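Side-chain contacts in myosin-2 (Saccharomyces cerevisiae, PDB 6IXO), which carries organelles and proteins along polarized actin cables, gripping receptors on its cargo through the globular tail domain to which this chain belongs: residues Lys320-Tyr325 / Ser332-Glu337; Lys164-Gln169 / His227-Thr232. All coordinates share one frame; numbering follows the deposited sequence.

Interaction 1 of 2, residues Lys320-Tyr325 / Ser332-Glu337; sequences KLISQY and SPIPQE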
ATOM      1  N   LYS A 320      15.181 -28.417  10.321  1.00 36.50           N
ATOM      2  CA  LYS A 320      16.046 -27.856   9.278  1.00 40.59           C
ATOM      3  C   LYS A 320      17.010 -26.839   9.849  1.00 33.97           C
ATOM      4  O   LYS A 320      18.185 -26.808   9.503  1.00 38.62           O
ATOM      5  CB  LYS A 320      15.228 -27.161   8.173  1.00 37.19           C
ATOM      6  CG  LYS A 320      14.474 -28.079   7.256  1.00 54.89           C
ATOM      7  CD  LYS A 320      15.400 -28.893   6.378  1.00 66.33           C
ATOM      8  CE  LYS A 320      14.608 -29.929   5.582  1.00 74.88           C
ATOM      9  NZ  LYS A 320      15.459 -30.630   4.604  1.00 79.99           N
ATOM     10  N   LEU A 321      16.483 -25.957  10.687  1.00 32.28           N
ATOM     11  CA  LEU A 321      17.297 -24.880  11.232  1.00 30.88           C
ATOM     12  C   LEU A 321      18.368 -25.447  12.155  1.00 29.30           C
ATOM     13  O   LEU A 321      19.536 -25.062  12.062  1.00 31.23           O
ATOM     14  CB  LEU A 321      16.438 -23.889  11.990  1.00 29.60           C
ATOM     15  CG  LEU A 321      15.482 -23.101  11.073  1.00 30.84           C
ATOM     16  CD1 LEU A 321      14.492 -22.337  11.929  1.00 30.91           C
ATOM     17  CD2 LEU A 321      16.266 -22.144  10.181  1.00 26.54           C
ATOM     18  N   ILE A 322      17.944 -26.339  13.050  1.00 31.26           N
ATOM     19  CA  ILE A 322      18.897 -26.960  13.979  1.00 32.49           C
ATOM     20  C   ILE A 322      19.913 -27.832  13.237  1.00 41.82           C
ATOM     21  O   ILE A 322      21.113 -27.810  13.585  1.00 35.60           O
ATOM     22  CB  ILE A 322      18.180 -27.821  15.043  1.00 38.06           C
ATOM     23  CG1 ILE A 322      17.384 -26.915  15.974  1.00 39.73           C
ATOM     24  CG2 ILE A 322      19.228 -28.686  15.882  1.00 37.24           C
ATOM     25  CD1 ILE A 322      16.405 -27.634  16.839  1.00 42.26           C
ATOM     26  N   SER A 323      19.467 -28.619  12.242  1.00 38.53           N
ATOM     27  CA  SER A 323      20.426 -29.545  11.618  1.00 41.52           C
ATOM     28  C   SER A 323      21.387 -28.749  10.736  1.00 37.47           C
ATOM     29  O   SER A 323      22.457 -29.205  10.448  1.00 41.83           O
ATOM     30  CB  SER A 323      19.735 -30.650  10.805  1.00 44.13           C
ATOM     31  OG  SER A 323      18.837 -30.080   9.875  1.00 52.45           O
ATOM     32  N   GLN A 324      20.994 -27.546  10.311  1.00 31.64           N
ATOM     33  CA  GLN A 324      21.891 -26.715   9.494  1.00 33.22           C
ATOM     34  C   GLN A 324      22.709 -25.701  10.282  1.00 32.19           C
ATOM     35  O   GLN A 324      23.489 -24.942   9.706  1.00 32.83           O
ATOM     36  CB  GLN A 324      21.050 -25.958   8.417  1.00 30.35           C
ATOM     37  CG  GLN A 324      20.516 -26.981   7.383  1.00 32.46           C
ATOM     38  CD  GLN A 324      19.416 -26.375   6.511  1.00 38.80           C
ATOM     39  OE1 GLN A 324      19.310 -25.144   6.380  1.00 36.53           O
ATOM     40  NE2 GLN A 324      18.604 -27.237   5.923  1.00 34.92           N
ATOM     41  N   TYR A 325      22.494 -25.653  11.589  1.00 33.53           N
ATOM     42  CA  TYR A 325      23.231 -24.731  12.462  1.00 31.22           C
ATOM     43  C   TYR A 325      24.749 -24.938  12.370  1.00 33.48           C
ATOM     44  O   TYR A 325      25.210 -26.064  12.474  1.00 32.44           O
ATOM     45  CB  TYR A 325      22.797 -24.938  13.907  1.00 32.55           C
ATOM     46  CG  TYR A 325      23.480 -24.019  14.905  1.00 28.80           C
ATOM     47  CD1 TYR A 325      23.062 -22.712  15.062  1.00 29.70           C
ATOM     48  CD2 TYR A 325      24.518 -24.494  15.725  1.00 33.85           C
ATOM     49  CE1 TYR A 325      23.666 -21.859  16.014  1.00 27.86           C
ATOM     50  CE2 TYR A 325      25.134 -23.664  16.643  1.00 30.23           C
ATOM     51  CZ  TYR A 325      24.677 -22.353  16.799  1.00 26.89           C
ATOM     52  OH  TYR A 325      25.307 -21.568  17.714  1.00 30.85           O
ATOM     53  N   SER A 332      30.545 -25.928  21.575  1.00 35.01           N
ATOM     54  CA  SER A 332      30.236 -27.366  21.668  1.00 37.18           C
ATOM     55  C   SER A 332      29.317 -27.792  20.532  1.00 38.37           C
ATOM     56  O   SER A 332      28.362 -27.088  20.213  1.00 36.25           O
ATOM     57  CB  SER A 332      29.579 -27.701  23.000  1.00 41.09           C
ATOM     58  OG  SER A 332      30.431 -27.328  24.069  1.00 50.37           O
ATOM     59  N   PRO A 333      29.579 -28.959  19.912  1.00 39.30           N
ATOM     60  CA  PRO A 333      28.661 -29.430  18.854  1.00 42.78           C
ATOM     61  C   PRO A 333      27.275 -29.720  19.422  1.00 40.26           C
ATOM     62  O   PRO A 333      27.167 -30.047  20.603  1.00 43.56           O
ATOM     63  CB  PRO A 333      29.315 -30.752  18.372  1.00 45.23           C
ATOM     64  CG  PRO A 333      30.606 -30.802  18.974  1.00 47.50           C
ATOM     65  CD  PRO A 333      30.594 -29.972  20.240  1.00 45.77           C
ATOM     66  N   ILE A 334      26.231 -29.615  18.614  1.00 43.37           N
ATOM     67  CA  ILE A 334      24.909 -30.077  19.037  1.00 46.65           C
ATOM     68  C   ILE A 334      24.923 -31.606  19.161  1.00 50.61           C
ATOM     69  O   ILE A 334      25.170 -32.278  18.172  1.00 48.83           O
ATOM     70  CB  ILE A 334      23.828 -29.651  18.051  1.00 47.46           C
ATOM     71  CG1 ILE A 334      23.755 -28.120  18.027  1.00 47.75           C
ATOM     72  CG2 ILE A 334      22.469 -30.196  18.479  1.00 49.42           C
ATOM     73  CD1 ILE A 334      22.829 -27.559  16.984  1.00 48.31           C
ATOM     74  N   PRO A 335      24.645 -32.150  20.361  1.00 51.66           N
ATOM     75  CA  PRO A 335      24.789 -33.601  20.561  1.00 58.61           C
ATOM     76  C   PRO A 335      23.850 -34.424  19.690  1.00 57.14           C
ATOM     77  O   PRO A 335      22.765 -33.956  19.338  1.00 52.69           O
ATOM     78  CB  PRO A 335      24.446 -33.800  22.047  1.00 58.46           C
ATOM     79  CG  PRO A 335      24.629 -32.466  22.670  1.00 57.34           C
ATOM     80  CD  PRO A 335      24.240 -31.470  21.604  1.00 49.79           C
ATOM     81  N   GLN A 336      24.263 -35.656  19.381  1.00 58.73           N
ATOM     82  CA  GLN A 336      23.485 -36.532  18.515  1.00 63.65           C
ATOM     83  C   GLN A 336      22.144 -36.817  19.152  1.00 64.18           C
ATOM     84  O   GLN A 336      21.113 -36.822  18.471  1.00 60.00           O
ATOM     85  CB  GLN A 336      24.243 -37.834  18.239  1.00 69.82           C
ATOM     86  CG  GLN A 336      25.528 -37.586  17.483  1.00 74.47           C
ATOM     87  CD  GLN A 336      25.264 -36.819  16.199  1.00 75.33           C
ATOM     88  OE1 GLN A 336      24.537 -37.295  15.339  1.00 76.90           O
ATOM     89  NE2 GLN A 336      25.828 -35.618  16.080  1.00 76.07           N
ATOM     90  N   GLU A 337      22.186 -37.041  20.464  1.00 64.19           N
ATOM     91  CA  GLU A 337      21.005 -37.217  21.300  1.00 68.45           C
ATOM     92  C   GLU A 337      19.938 -36.136  21.003  1.00 68.43           C
ATOM     93  O   GLU A 337      18.741 -36.419  20.917  1.00 66.12           O
ATOM     94  CB  GLU A 337      21.409 -37.177  22.778  1.00 73.88           C
ATOM     95  CG  GLU A 337      22.681 -38.004  23.128  1.00107.48           C
ATOM     96  CD  GLU A 337      24.000 -37.203  23.089  1.00 99.56           C
ATOM     97  OE1 GLU A 337      24.875 -37.504  22.239  1.00 92.91           O
ATOM     98  OE2 GLU A 337      24.173 -36.292  23.930  1.00 99.14           O
TER
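Across the loop that joins the end of helix 315-323 to the start of helix 336-350, the backbones come nearest at Ile322 and Ile334, whose CA atoms lie 8.5 Å apart. Residues 332-335 run extended up to Pro335, the N-cap of the later helix, and Ile334 sends its side chain from there toward the end of the earlier helix. Its CD1 methyl does all the touching. That methyl lies 3.7 Å from CD2 of Tyr325, approaching the ring obliquely near its root, and 3.9 Å from CG2 of Ile322. It also rests against the last helical turn itself, 3.8 Å from the backbone O of Ile322. The Ile334 chain is extended through CG1 (chi2 174°), which carries CD1 well out from its own backbone. Its side chain crosses those of Ile322 and Tyr325 at about a right angle. In Tyr325 CG stands anti to the backbone N (chi1 -179°), which puts CB and ring atom CD2 beside the methyl. The far end of the tyrosine is tied elsewhere, its OH hydrogen-bonded to Glu331 in the connecting loop; separately, Lys297 makes a cation-pi contact with the ring. Ile322 continues the apolar patch onto Leu339 and Val342 of helix 336-350. The contact thus joins the loop leading into helix 336-350 to the end of the preceding helix of the cargo-binding tail by apolar packing of one methyl against Ile322 and Tyr325, while the one polar atom of the tyrosine side chain bonds to Glu331 instead of taking part.

Interaction 2 of 2, residues Lys164-Gln169 / His227-Thr232; sequences KKLQKQ and HAVVTT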
ATOM      1  N   LYS A 164       1.407  -4.620  -5.001  1.00 25.54           N
ATOM      2  CA  LYS A 164       2.280  -5.617  -5.622  1.00 25.89           C
ATOM      3  C   LYS A 164       3.631  -5.024  -5.988  1.00 28.95           C
ATOM      4  O   LYS A 164       4.679  -5.649  -5.789  1.00 26.24           O
ATOM      5  CB  LYS A 164       1.614  -6.223  -6.865  1.00 26.10           C
ATOM      6  CG  LYS A 164       2.597  -7.132  -7.658  1.00 26.70           C
ATOM      7  CD  LYS A 164       1.895  -7.845  -8.862  1.00 31.68           C
ATOM      8  CE  LYS A 164       0.691  -8.706  -8.401  1.00 34.44           C
ATOM      9  NZ  LYS A 164       1.074  -9.872  -7.479  1.00 34.61           N
ATOM     10  N   LYS A 165       3.631  -3.810  -6.511  1.00 22.56           N
ATOM     11  CA  LYS A 165       4.897  -3.145  -6.821  1.00 25.10           C
ATOM     12  C   LYS A 165       5.724  -2.902  -5.564  1.00 24.99           C
ATOM     13  O   LYS A 165       6.951  -3.052  -5.597  1.00 26.66           O
ATOM     14  CB  LYS A 165       4.653  -1.796  -7.548  1.00 24.62           C
ATOM     15  CG  LYS A 165       4.249  -1.959  -9.038  1.00 25.83           C
ATOM     16  CD  LYS A 165       3.637  -0.582  -9.544  1.00 26.79           C
ATOM     17  CE  LYS A 165       3.183  -0.740 -11.015  1.00 29.25           C
ATOM     18  NZ  LYS A 165       4.334  -0.924 -11.909  1.00 34.49           N
ATOM     19  N   LEU A 166       5.058  -2.532  -4.473  1.00 22.98           N
ATOM     20  CA  LEU A 166       5.749  -2.396  -3.189  1.00 24.15           C
ATOM     21  C   LEU A 166       6.406  -3.711  -2.762  1.00 28.13           C
ATOM     22  O   LEU A 166       7.540  -3.705  -2.316  1.00 25.33           O
ATOM     23  CB  LEU A 166       4.791  -1.960  -2.079  1.00 21.34           C
ATOM     24  CG  LEU A 166       4.242  -0.529  -2.278  1.00 25.20           C
ATOM     25  CD1 LEU A 166       3.354  -0.267  -1.085  1.00 24.39           C
ATOM     26  CD2 LEU A 166       5.341   0.567  -2.323  1.00 24.58           C
ATOM     27  N   GLN A 167       5.669  -4.812  -2.862  1.00 23.04           N
ATOM     28  CA  GLN A 167       6.242  -6.121  -2.545  1.00 24.05           C
ATOM     29  C   GLN A 167       7.484  -6.420  -3.366  1.00 31.90           C
ATOM     30  O   GLN A 167       8.480  -6.931  -2.819  1.00 29.60           O
ATOM     31  CB  GLN A 167       5.207  -7.231  -2.763  1.00 24.26           C
ATOM     32  CG  GLN A 167       4.025  -7.171  -1.757  1.00 23.74           C
ATOM     33  CD  GLN A 167       3.162  -8.426  -1.816  1.00 26.66           C
ATOM     34  OE1 GLN A 167       2.957  -8.985  -2.872  1.00 30.17           O
ATOM     35  NE2 GLN A 167       2.683  -8.877  -0.669  1.00 25.42           N
ATOM     36  N   LYS A 168       7.441  -6.155  -4.674  1.00 27.23           N
ATOM     37  CA  LYS A 168       8.620  -6.434  -5.506  1.00 29.89           C
ATOM     38  C   LYS A 168       9.827  -5.603  -5.082  1.00 32.48           C
ATOM     39  O   LYS A 168      10.949  -6.078  -5.141  1.00 28.60           O
ATOM     40  CB  LYS A 168       8.331  -6.185  -6.988  1.00 31.11           C
ATOM     41  CG  LYS A 168       7.146  -6.973  -7.533  1.00 37.76           C
ATOM     42  CD  LYS A 168       7.361  -8.478  -7.441  1.00 38.00           C
ATOM     43  CE  LYS A 168       6.147  -9.261  -7.999  1.00 39.40           C
ATOM     44  NZ  LYS A 168       5.936  -9.070  -9.469  1.00 37.23           N
ATOM     45  N   GLN A 169       9.618  -4.341  -4.718  1.00 26.05           N
ATOM     46  CA  GLN A 169      10.733  -3.523  -4.232  1.00 27.92           C
ATOM     47  C   GLN A 169      11.295  -4.116  -2.977  1.00 29.17           C
ATOM     48  O   GLN A 169      12.510  -4.097  -2.770  1.00 32.02           O
ATOM     49  CB  GLN A 169      10.295  -2.069  -3.938  1.00 30.21           C
ATOM     50  CG  GLN A 169      10.143  -1.237  -5.203  1.00 37.96           C
ATOM     51  CD  GLN A 169      10.285   0.274  -4.955  1.00 47.40           C
ATOM     52  OE1 GLN A 169      10.306   0.729  -3.808  1.00 60.45           O
ATOM     53  NE2 GLN A 169      10.414   1.052  -6.044  1.00 37.89           N
ATOM     54  N   HIS A 227      -2.274   0.917   8.285  1.00 30.92           N
ATOM     55  CA  HIS A 227      -2.169  -0.360   8.994  0.58 32.63           C
ATOM     56  C   HIS A 227      -2.202  -1.534   8.022  1.00 31.64           C
ATOM     57  O   HIS A 227      -1.419  -2.471   8.137  1.00 26.20           O
ATOM     58  CB  HIS A 227      -3.289  -0.528  10.038  0.58 29.92           C
ATOM     59  CG  HIS A 227      -3.136  -1.766  10.867  0.58 38.24           C
ATOM     60  ND1 HIS A 227      -3.728  -2.968  10.532  0.58 42.61           N
ATOM     61  CD2 HIS A 227      -2.404  -2.008  11.981  0.58 37.62           C
ATOM     62  CE1 HIS A 227      -3.378  -3.890  11.414  0.58 39.18           C
ATOM     63  NE2 HIS A 227      -2.575  -3.333  12.302  0.58 37.11           N
ATOM     64  N   ALA A 228      -3.114  -1.498   7.063  1.00 29.47           N
ATOM     65  CA  ALA A 228      -3.264  -2.645   6.134  1.00 25.73           C
ATOM     66  C   ALA A 228      -2.033  -2.790   5.270  1.00 27.13           C
ATOM     67  O   ALA A 228      -1.509  -3.887   5.080  1.00 26.93           O
ATOM     68  CB  ALA A 228      -4.565  -2.438   5.224  1.00 27.72           C
ATOM     69  N   VAL A 229      -1.580  -1.675   4.718  1.00 24.00           N
ATOM     70  CA  VAL A 229      -0.453  -1.719   3.801  1.00 27.97           C
ATOM     71  C   VAL A 229       0.790  -2.250   4.515  1.00 27.45           C
ATOM     72  O   VAL A 229       1.481  -3.151   4.043  1.00 25.88           O
ATOM     73  CB  VAL A 229      -0.150  -0.327   3.245  1.00 27.83           C
ATOM     74  CG1 VAL A 229       1.238  -0.325   2.543  1.00 30.72           C
ATOM     75  CG2 VAL A 229      -1.300   0.109   2.297  1.00 30.63           C
ATOM     76  N   VAL A 230       1.069  -1.701   5.688  1.00 24.54           N
ATOM     77  CA  VAL A 230       2.306  -2.096   6.344  1.00 24.39           C
ATOM     78  C   VAL A 230       2.257  -3.509   6.912  1.00 25.82           C
ATOM     79  O   VAL A 230       3.262  -4.257   6.862  1.00 26.92           O
ATOM     80  CB  VAL A 230       2.649  -1.068   7.467  1.00 27.21           C
ATOM     81  CG1 VAL A 230       3.860  -1.592   8.305  1.00 27.76           C
ATOM     82  CG2 VAL A 230       3.003   0.255   6.791  1.00 30.47           C
ATOM     83  N   THR A 231       1.111  -3.920   7.450  1.00 24.73           N
ATOM     84  CA  THR A 231       0.939  -5.290   7.939  0.58 28.25           C
ATOM     85  C   THR A 231       1.153  -6.299   6.803  1.00 31.28           C
ATOM     86  O   THR A 231       1.796  -7.363   6.956  1.00 27.30           O
ATOM     87  CB  THR A 231      -0.477  -5.460   8.543  0.58 28.88           C
ATOM     88  OG1 THR A 231      -0.538  -4.747   9.785  0.58 34.14           O
ATOM     89  CG2 THR A 231      -0.791  -6.932   8.782  0.58 35.69           C
ATOM     90  N   THR A 232       0.574  -5.974   5.643  1.00 26.67           N
ATOM     91  CA  THR A 232       0.768  -6.851   4.453  1.00 25.46           C
ATOM     92  C   THR A 232       2.252  -6.925   4.097  1.00 27.96           C
ATOM     93  O   THR A 232       2.807  -8.003   3.860  1.00 24.94           O
ATOM     94  CB  THR A 232      -0.036  -6.340   3.227  1.00 27.05           C
ATOM     95  OG1 THR A 232      -1.426  -6.374   3.538  1.00 27.69           O
ATOM     96  CG2 THR A 232       0.219  -7.224   1.974  1.00 28.43           C
TER
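Leu166 and Val229 form the apolar half of a helix-to-helix contact in the all-helical globular tail, where the long helix 134-180 packs beside helix 223-247. CD1 of Leu166 faces CG1 of Val229 at 4.2 Å, a loose methyl-to-methyl approach between backbones whose CA atoms at these two residues are 9.4 Å apart. Neighbouring helices close around the pair: Leu166 also leans on Phe208 of helix 202-218 and on Leu97 and Ile98 of helix 97-124, and Val229 on Met216 of helix 202-218 and on Trp162 of its partner helix.

At the next residue of helix 134-180 and one turn along helix 223-247, the contact mixes polar and apolar groups. The side chain of Gln167, extended beyond CG (chi2 -169°), brings its amide up to Thr232, and the two side chains cross at about a right angle. The amide NE2 has its hydrogen bond with the backbone O of Glu373, so the carboxamide is held by a third part of the chain, while Phe377 from the same region touches both Gln167 and Thr232. On the contact side, Thr232 turns its methyl to the glutamine: with CG2 anti to the backbone N, that carbon stops 4.0 Å from Gln167 NE2.

Interaction 2 sits near the middle of the elongated tail domain, its centre about 5 Å from the centre of the chain, whereas that of interaction 1 lies toward one end, about 40 Å from it. Their centres are about 36 Å apart and their nearest atoms about 20 Å, so the two do not touch. Helix 223-247 spans part of that gap: it supplies Val229 and Thr232 to interaction 2, and further along its Ile246 touches Lys320 and Leu321 beside interaction 1. Along the chain the contacts follow in series, interaction 2 joining helices with 57 residues between its segments, interaction 1 two helices separated by a short loop.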